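Local coordinates for protein aminotransferase (Bacillus subtilis, PDB 6L1O) that transfers amino groups with the help of pyridoxal phosphate and belongs to the pathway that makes the dipeptide antibiotic bacilysin, at residues B[106-109]-B[110-114]; B[329-332]-B[333-336]; B[4-7]-B[8-11]. All blocks are in the same frame, centred on the assembly; numbering follows the deposited sequence.

Interaction 1 (B[106-109]-B[110-114]); sequences GLYV and LTQCL
Thr111 OG1 lies between two carbonyl oxygens of the preceding helical turn, 3.0 Å from Leu107 O and 2.9 Å from Tyr108 O; its single proton has both oxygens within reach, and which one takes it is not settled. With chi1 at 59° the hydroxyl stands between backbone N and carbonyl carbon and turns back onto the helix, so a polar residue fits a buried place. Leu107 O also accepts the amide of Thr111 (N to O 3.2 Å). Tyr108 O in turn accepts the amide of Gln112, at 3.0 Å from its N. This is helix 103-114, whose first residues Gly103 and Lys104 bind pyridoxal phosphate, as is common in fold type I PLP enzymes, the fold of class I aminotransferases. One turn apart on its flank, Tyr108 and Gln112 make a CH-pi contact: Gln112 CG sits over one ring face, 3.8 Å from the centroid, and the amide is inclined 25° to the ring. Tyr108 CG, trans to the backbone N (chi1 169°), sends the ring along the helix toward Gln112, and the hydroxyl bonds to Tyr108 OH of the second subunit. On another flank Val109 CG1 meets Cys113 SG at 4.2 Å, small apolar groups that suit a buried flank packed on helix 255-266, Val109 on Gln265 and Cys113 on Phe264. Leu110 CD1 folds back to 3.4 Å from Gly106 O, which also takes the Leu110 amide.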
loop_
_atom_site.group_PDB
_atom_site.type_symbol
_atom_site.label_atom_id
_atom_site.label_comp_id
_atom_site.label_asym_id
_atom_site.label_seq_id
_atom_site.Cartn_x
_atom_site.Cartn_y
_atom_site.Cartn_z
ATOM N N GLY B 106 -7.308 2.422 0.965
ATOM C CA GLY B 106 -8.043 3.125 1.976
ATOM C C GLY B 106 -9.197 2.325 2.560
ATOM O O GLY B 106 -9.398 2.320 3.773
ATOM N N LEU B 107 -9.944 1.644 1.707
ATOM C CA LEU B 107 -11.039 0.794 2.177
ATOM C C LEU B 107 -10.538 -0.359 3.020
ATOM O O LEU B 107 -11.197 -0.764 4.004
ATOM C CB LEU B 107 -11.873 0.232 1.018
ATOM C CG LEU B 107 -12.647 1.214 0.146
ATOM C CD1 LEU B 107 -13.045 0.453 -1.123
ATOM C CD2 LEU B 107 -13.846 1.711 0.884
ATOM N N TYR B 108 -9.394 -0.916 2.683
ATOM C CA TYR B 108 -8.826 -2.009 3.477
ATOM C C TYR B 108 -8.395 -1.489 4.861
ATOM O O TYR B 108 -8.732 -2.080 5.883
ATOM C CB TYR B 108 -7.651 -2.668 2.766
ATOM C CG TYR B 108 -6.882 -3.599 3.645
ATOM C CD1 TYR B 108 -7.368 -4.885 3.899
ATOM C CD2 TYR B 108 -5.650 -3.233 4.208
ATOM C CE1 TYR B 108 -6.699 -5.761 4.711
ATOM C CE2 TYR B 108 -4.946 -4.137 5.045
ATOM C CZ TYR B 108 -5.490 -5.402 5.270
ATOM O OH TYR B 108 -4.868 -6.299 6.058
ATOM N N VAL B 109 -7.653 -0.397 4.864
ATOM C CA VAL B 109 -7.135 0.200 6.142
ATOM C C VAL B 109 -8.304 0.607 7.038
ATOM O O VAL B 109 -8.300 0.339 8.233
ATOM C CB VAL B 109 -6.196 1.367 5.853
ATOM C CG1 VAL B 109 -5.792 2.120 7.134
ATOM C CG2 VAL B 109 -4.979 0.893 5.083
ATOM N N LEU B 110 -9.330 1.221 6.447
ATOM C CA LEU B 110 -10.431 1.733 7.206
ATOM C C LEU B 110 -11.194 0.609 7.856
ATOM O O LEU B 110 -11.489 0.695 9.047
ATOM C CB LEU B 110 -11.349 2.620 6.369
ATOM C CG LEU B 110 -10.840 4.035 6.054
ATOM C CD1 LEU B 110 -11.643 4.669 4.911
ATOM C CD2 LEU B 110 -10.892 4.905 7.264
ATOM N N THR B 111 -11.433 -0.471 7.135
ATOM C CA THR B 111 -12.090 -1.645 7.735
ATOM C C THR B 111 -11.283 -2.370 8.778
ATOM O O THR B 111 -11.835 -2.859 9.768
ATOM C CB THR B 111 -12.596 -2.621 6.665
ATOM O OG1 THR B 111 -11.502 -3.072 5.845
ATOM C CG2 THR B 111 -13.628 -1.946 5.797
ATOM N N GLN B 112 -9.972 -2.472 8.585
ATOM C CA GLN B 112 -9.113 -3.031 9.606
ATOM C C GLN B 112 -9.108 -2.192 10.880
ATOM O O GLN B 112 -9.020 -2.740 12.008
ATOM C CB GLN B 112 -7.671 -3.232 9.092
ATOM C CG GLN B 112 -7.551 -4.321 8.024
ATOM C CD GLN B 112 -7.591 -5.715 8.657
ATOM O OE1 GLN B 112 -6.966 -5.941 9.703
ATOM N NE2 GLN B 112 -8.272 -6.635 8.027
ATOM N N CYS B 113 -9.193 -0.882 10.730
ATOM C CA CYS B 113 -9.247 0.048 11.872
ATOM C C CYS B 113 -10.574 0.097 12.628
ATOM O O CYS B 113 -10.594 0.458 13.808
ATOM C CB CYS B 113 -8.941 1.461 11.444
ATOM S SG CYS B 113 -7.255 1.706 11.003
ATOM N N LEU B 114 -11.663 -0.246 11.955
ATOM C CA LEU B 114 -12.986 0.007 12.510
ATOM C C LEU B 114 -13.853 -1.223 12.741
ATOM O O LEU B 114 -14.924 -1.082 13.301
ATOM C CB LEU B 114 -13.719 1.032 11.629
ATOM C CG LEU B 114 -13.013 2.392 11.448
ATOM C CD1 LEU B 114 -13.764 3.316 10.517
ATOM C CD2 LEU B 114 -12.888 3.130 12.786
#

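Interaction 2 (B[329-332]-B[333-336])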
loop_
_atom_site.group_PDB
_atom_site.type_symbol
_atom_site.label_atom_id
_atom_site.label_comp_id
_atom_site.label_asym_id
_atom_site.label_seq_id
_atom_site.Cartn_x
_atom_site.Cartn_y
_atom_site.Cartn_z
ATOM N N GLU B 329 -31.447 -1.670 -18.011
ATOM C CA GLU B 329 -32.221 -2.906 -17.833
ATOM C C GLU B 329 -31.928 -3.896 -18.947
ATOM O O GLU B 329 -31.744 -3.503 -20.107
ATOM C CB GLU B 329 -33.710 -2.596 -17.785
ATOM C CG GLU B 329 -34.175 -2.010 -16.471
ATOM C CD GLU B 329 -35.722 -1.929 -16.396
ATOM O OE1 GLU B 329 -36.388 -2.988 -16.250
ATOM O OE2 GLU B 329 -36.254 -0.819 -16.470
ATOM N N ILE B 330 -31.842 -5.178 -18.607
ATOM C CA ILE B 330 -31.614 -6.220 -19.606
ATOM C C ILE B 330 -32.984 -6.597 -20.266
ATOM O O ILE B 330 -34.018 -6.242 -19.726
ATOM C CB ILE B 330 -30.947 -7.440 -19.026
ATOM C CG1 ILE B 330 -31.941 -8.234 -18.144
ATOM C CG2 ILE B 330 -29.716 -7.042 -18.228
ATOM C CD1 ILE B 330 -31.303 -9.476 -17.536
ATOM N N PRO B 331 -32.971 -7.201 -21.461
ATOM C CA PRO B 331 -34.241 -7.578 -22.095
ATOM C C PRO B 331 -34.963 -8.643 -21.284
ATOM O O PRO B 331 -34.347 -9.542 -20.770
ATOM C CB PRO B 331 -33.817 -8.152 -23.437
ATOM C CG PRO B 331 -32.445 -7.581 -23.693
ATOM C CD PRO B 331 -31.825 -7.514 -22.344
ATOM N N ASN B 332 -36.271 -8.543 -21.178
ATOM C CA ASN B 332 -37.003 -9.495 -20.299
ATOM C C ASN B 332 -37.018 -10.933 -20.811
ATOM O O ASN B 332 -37.493 -11.821 -20.128
ATOM C CB ASN B 332 -38.396 -8.998 -19.954
ATOM C CG ASN B 332 -39.076 -8.381 -21.118
ATOM O OD1 ASN B 332 -39.220 -9.019 -22.169
ATOM N ND2 ASN B 332 -39.473 -7.130 -20.978
ATOM N N THR B 333 -36.446 -11.162 -21.995
ATOM C CA THR B 333 -36.241 -12.499 -22.510
ATOM C C THR B 333 -35.019 -13.184 -21.901
ATOM O O THR B 333 -34.777 -14.382 -22.139
ATOM C CB THR B 333 -36.141 -12.483 -24.055
ATOM O OG1 THR B 333 -34.998 -11.723 -24.489
ATOM C CG2 THR B 333 -37.412 -11.898 -24.655
ATOM N N PHE B 334 -34.221 -12.423 -21.139
ATOM C CA PHE B 334 -33.100 -12.968 -20.389
ATOM C C PHE B 334 -33.498 -12.974 -18.916
ATOM O O PHE B 334 -34.120 -12.013 -18.399
ATOM C CB PHE B 334 -31.825 -12.101 -20.575
ATOM C CG PHE B 334 -31.257 -12.163 -21.952
ATOM C CD1 PHE B 334 -30.207 -12.982 -22.232
ATOM C CD2 PHE B 334 -31.807 -11.406 -22.968
ATOM C CE1 PHE B 334 -29.694 -13.071 -23.511
ATOM C CE2 PHE B 334 -31.297 -11.482 -24.265
ATOM C CZ PHE B 334 -30.242 -12.316 -24.533
ATOM N N GLU B 335 -33.127 -14.031 -18.230
ATOM C CA GLU B 335 -33.460 -14.135 -16.799
ATOM C C GLU B 335 -32.483 -13.370 -15.873
ATOM O O GLU B 335 -32.932 -12.733 -14.918
ATOM C CB GLU B 335 -33.533 -15.609 -16.399
ATOM C CG GLU B 335 -34.803 -16.314 -16.932
ATOM C CD GLU B 335 -36.082 -15.871 -16.220
ATOM O OE1 GLU B 335 -36.029 -15.041 -15.262
ATOM O OE2 GLU B 335 -37.162 -16.363 -16.609
ATOM N N THR B 336 -31.184 -13.444 -16.148
ATOM C CA THR B 336 -30.200 -12.747 -15.339
ATOM C C THR B 336 -29.199 -11.944 -16.145
ATOM O O THR B 336 -29.020 -12.178 -17.312
ATOM C CB THR B 336 -29.373 -13.672 -14.457
ATOM O OG1 THR B 336 -28.457 -14.403 -15.280
ATOM C CG2 THR B 336 -30.272 -14.592 -13.611
#
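The backbone of 329-336 leaves a strand, reverses in a type I beta turn from Pro331 to Phe334, and runs on to the start of a helix. Asn332 and Thr333 occupy the two corners. The turn is closed by Phe334 N giving its proton to Pro331 O, 2.9 Å away and nearly straight at 166°, although the donor stands 40° above the carbonyl plane. Proline suits the first position because the turn uses that residue's C=O and not its N-H, and its restricted phi fits the extended chain leading in; the polar Asn332 and Thr333 suit corners exposed to solvent. Across the turn the Pro331 and Phe334 side chains lie side by side and point the same way. The pyrrolidine atoms meet the ring near Phe334 CD2, with Pro331 CB 3.9 Å from that atom, while Pro331 CG is 4.1 Å from Phe334 CE2. The oxygen that accepts the turn bond, Pro331 O, also lies at the edge of the aromatic ring and in its plane, 3.8 Å from Phe334 CD2. From the other limb, Ile330 sends its longer branch across: chi1 of 73° sets CG1 between the backbone N and carbonyl carbon, and the extended chain then brings CD1 to 3.5 Å from Thr336 C and 4.0 Å from Phe334 CB. A branched aliphatic residue thereby bridges the open end of the reversal. Beyond the turn, Phe334 makes edge-to-face contacts with Phe340 and Tyr343 of helix 337-348, while its carbonyl oxygen bonds to Arg364 NH1. Thr336 is the N-cap of that helix, its OG1 weakly bonded to Gln339 N. The turn thus joins strand 325-329, at the edge of the three-stranded antiparallel sheet, to helix 337-348.

Interaction 3 (B[4-7]-B[8-11])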
loop_
_atom_site.group_PDB
_atom_site.type_symbol
_atom_site.label_atom_id
_atom_site.label_comp_id
_atom_site.label_asym_id
_atom_site.label_seq_id
_atom_site.Cartn_x
_atom_site.Cartn_y
_atom_site.Cartn_z
ATOM N N THR B 4 1.500 -23.443 3.084
ATOM C CA THR B 4 0.219 -23.219 3.702
ATOM C C THR B 4 -0.191 -21.699 3.793
ATOM O O THR B 4 0.137 -21.020 4.761
ATOM C CB THR B 4 0.222 -23.845 5.115
ATOM O OG1 THR B 4 0.605 -25.234 5.020
ATOM C CG2 THR B 4 -1.170 -23.725 5.759
ATOM N N PRO B 5 -0.926 -21.190 2.791
ATOM C CA PRO B 5 -1.535 -19.863 2.935
ATOM C C PRO B 5 -2.379 -19.728 4.205
ATOM O O PRO B 5 -2.951 -20.700 4.687
ATOM C CB PRO B 5 -2.411 -19.726 1.676
ATOM C CG PRO B 5 -1.843 -20.686 0.712
ATOM C CD PRO B 5 -1.251 -21.817 1.496
ATOM N N SER B 6 -2.454 -18.523 4.748
ATOM C CA SER B 6 -3.284 -18.264 5.904
ATOM C C SER B 6 -4.794 -18.341 5.569
ATOM O O SER B 6 -5.201 -18.410 4.411
ATOM C CB SER B 6 -2.972 -16.865 6.455
ATOM O OG SER B 6 -3.535 -15.893 5.597
ATOM N N ASP B 7 -5.588 -18.357 6.610
ATOM C CA ASP B 7 -7.042 -18.412 6.510
ATOM C C ASP B 7 -7.652 -17.180 5.822
ATOM O O ASP B 7 -8.596 -17.316 5.072
ATOM C CB ASP B 7 -7.643 -18.618 7.897
ATOM C CG ASP B 7 -7.424 -20.041 8.434
ATOM O OD1 ASP B 7 -6.892 -20.926 7.688
ATOM O OD2 ASP B 7 -7.759 -20.266 9.637
ATOM N N VAL B 8 -7.067 -16.002 6.047
ATOM C CA VAL B 8 -7.444 -14.789 5.347
ATOM C C VAL B 8 -7.315 -14.981 3.851
ATOM O O VAL B 8 -8.211 -14.558 3.082
ATOM C CB VAL B 8 -6.591 -13.576 5.837
ATOM C CG1 VAL B 8 -6.478 -12.457 4.804
ATOM C CG2 VAL B 8 -7.183 -13.018 7.125
ATOM N N ILE B 9 -6.252 -15.618 3.404
ATOM C CA ILE B 9 -6.092 -15.913 1.982
ATOM C C ILE B 9 -7.154 -16.952 1.489
ATOM O O ILE B 9 -7.742 -16.812 0.406
ATOM C CB ILE B 9 -4.675 -16.441 1.671
ATOM C CG1 ILE B 9 -3.610 -15.383 2.025
ATOM C CG2 ILE B 9 -4.537 -16.791 0.208
ATOM C CD1 ILE B 9 -3.798 -14.014 1.387
ATOM N N LYS B 10 -7.353 -17.999 2.260
ATOM C CA LYS B 10 -8.270 -19.068 1.870
ATOM C C LYS B 10 -9.723 -18.571 1.748
ATOM O O LYS B 10 -10.493 -19.078 0.920
ATOM C CB LYS B 10 -8.229 -20.216 2.878
ATOM C CG LYS B 10 -6.979 -21.046 2.853
ATOM C CD LYS B 10 -7.131 -22.200 3.868
ATOM C CE LYS B 10 -5.811 -22.897 4.125
ATOM N NZ LYS B 10 -5.056 -23.154 2.852
ATOM N N THR B 11 -10.092 -17.618 2.591
ATOM C CA THR B 11 -11.458 -17.081 2.620
ATOM C C THR B 11 -11.640 -15.855 1.728
ATOM O O THR B 11 -12.701 -15.298 1.713
ATOM C CB THR B 11 -11.882 -16.671 4.045
ATOM O OG1 THR B 11 -11.056 -15.613 4.525
ATOM C CG2 THR B 11 -11.802 -17.838 5.034
#
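Lys10 runs its side chain back along the start of the helix past three preceding residues. Its CB lies 3.7 Å from Asp7 O, and CG comes to 3.5 Å from Ser6 O, the same oxygen that takes the Lys10 amide hydrogen. CD passes 4.0 Å from Asp7 OD1, the two side chains crossing at a slant. The extended chain carries CE to 3.6 Å from Pro5 O, and the bend at chi4 (-44°) then keeps NZ close to the same oxygen. Lys10 NZ stays 5.6 Å from Asp7 OD1, too far for a salt bridge, though the opposite charges probably attract. A long, flexible lysine suits this exposed flank because its methylenes can follow the backbone while the ammonium remains near solvent. At the end of the turn, Asp7 O is gripped twice by one residue: Thr11 N at 2.9 Å and Thr11 OG1 at 3.0 Å approach opposite faces of the carbonyl plane. On the side facing the second subunit, Pro5 CB touches Ile9 CG2 at 3.9 Å; there Pro5 packs on Ala260 of the second subunit and Ile9 on Cys113 of that subunit. Ser6, at the N-cap position, bonds through OG to Gln112 O of the second subunit. An N-terminal arm reaching onto the partner subunit is known from class I aminotransferase dimers; here it carries the short helix 7-10.

Overall arrangement
Interaction 1 is wholly buried, whereas interactions 2 and 3 are partly open to solvent. Interactions 1 and 3 both lie at the subunit interface: within the chain their nearest atoms are about 6 Å apart, yet across the dimer the arm of residues 4-11 docks on the end of the helix holding 106-114 of the other subunit. Interaction 2 lies apart, its centre about 37 Å from each of the others, and touches no other chain. Its chemistry is that of a turn, with one closing bond and proline-aromatic packing. The helical contacts instead rely on successive amide-carbonyl bonds, to which threonine hydroxyls add in both 110-114 and 8-11.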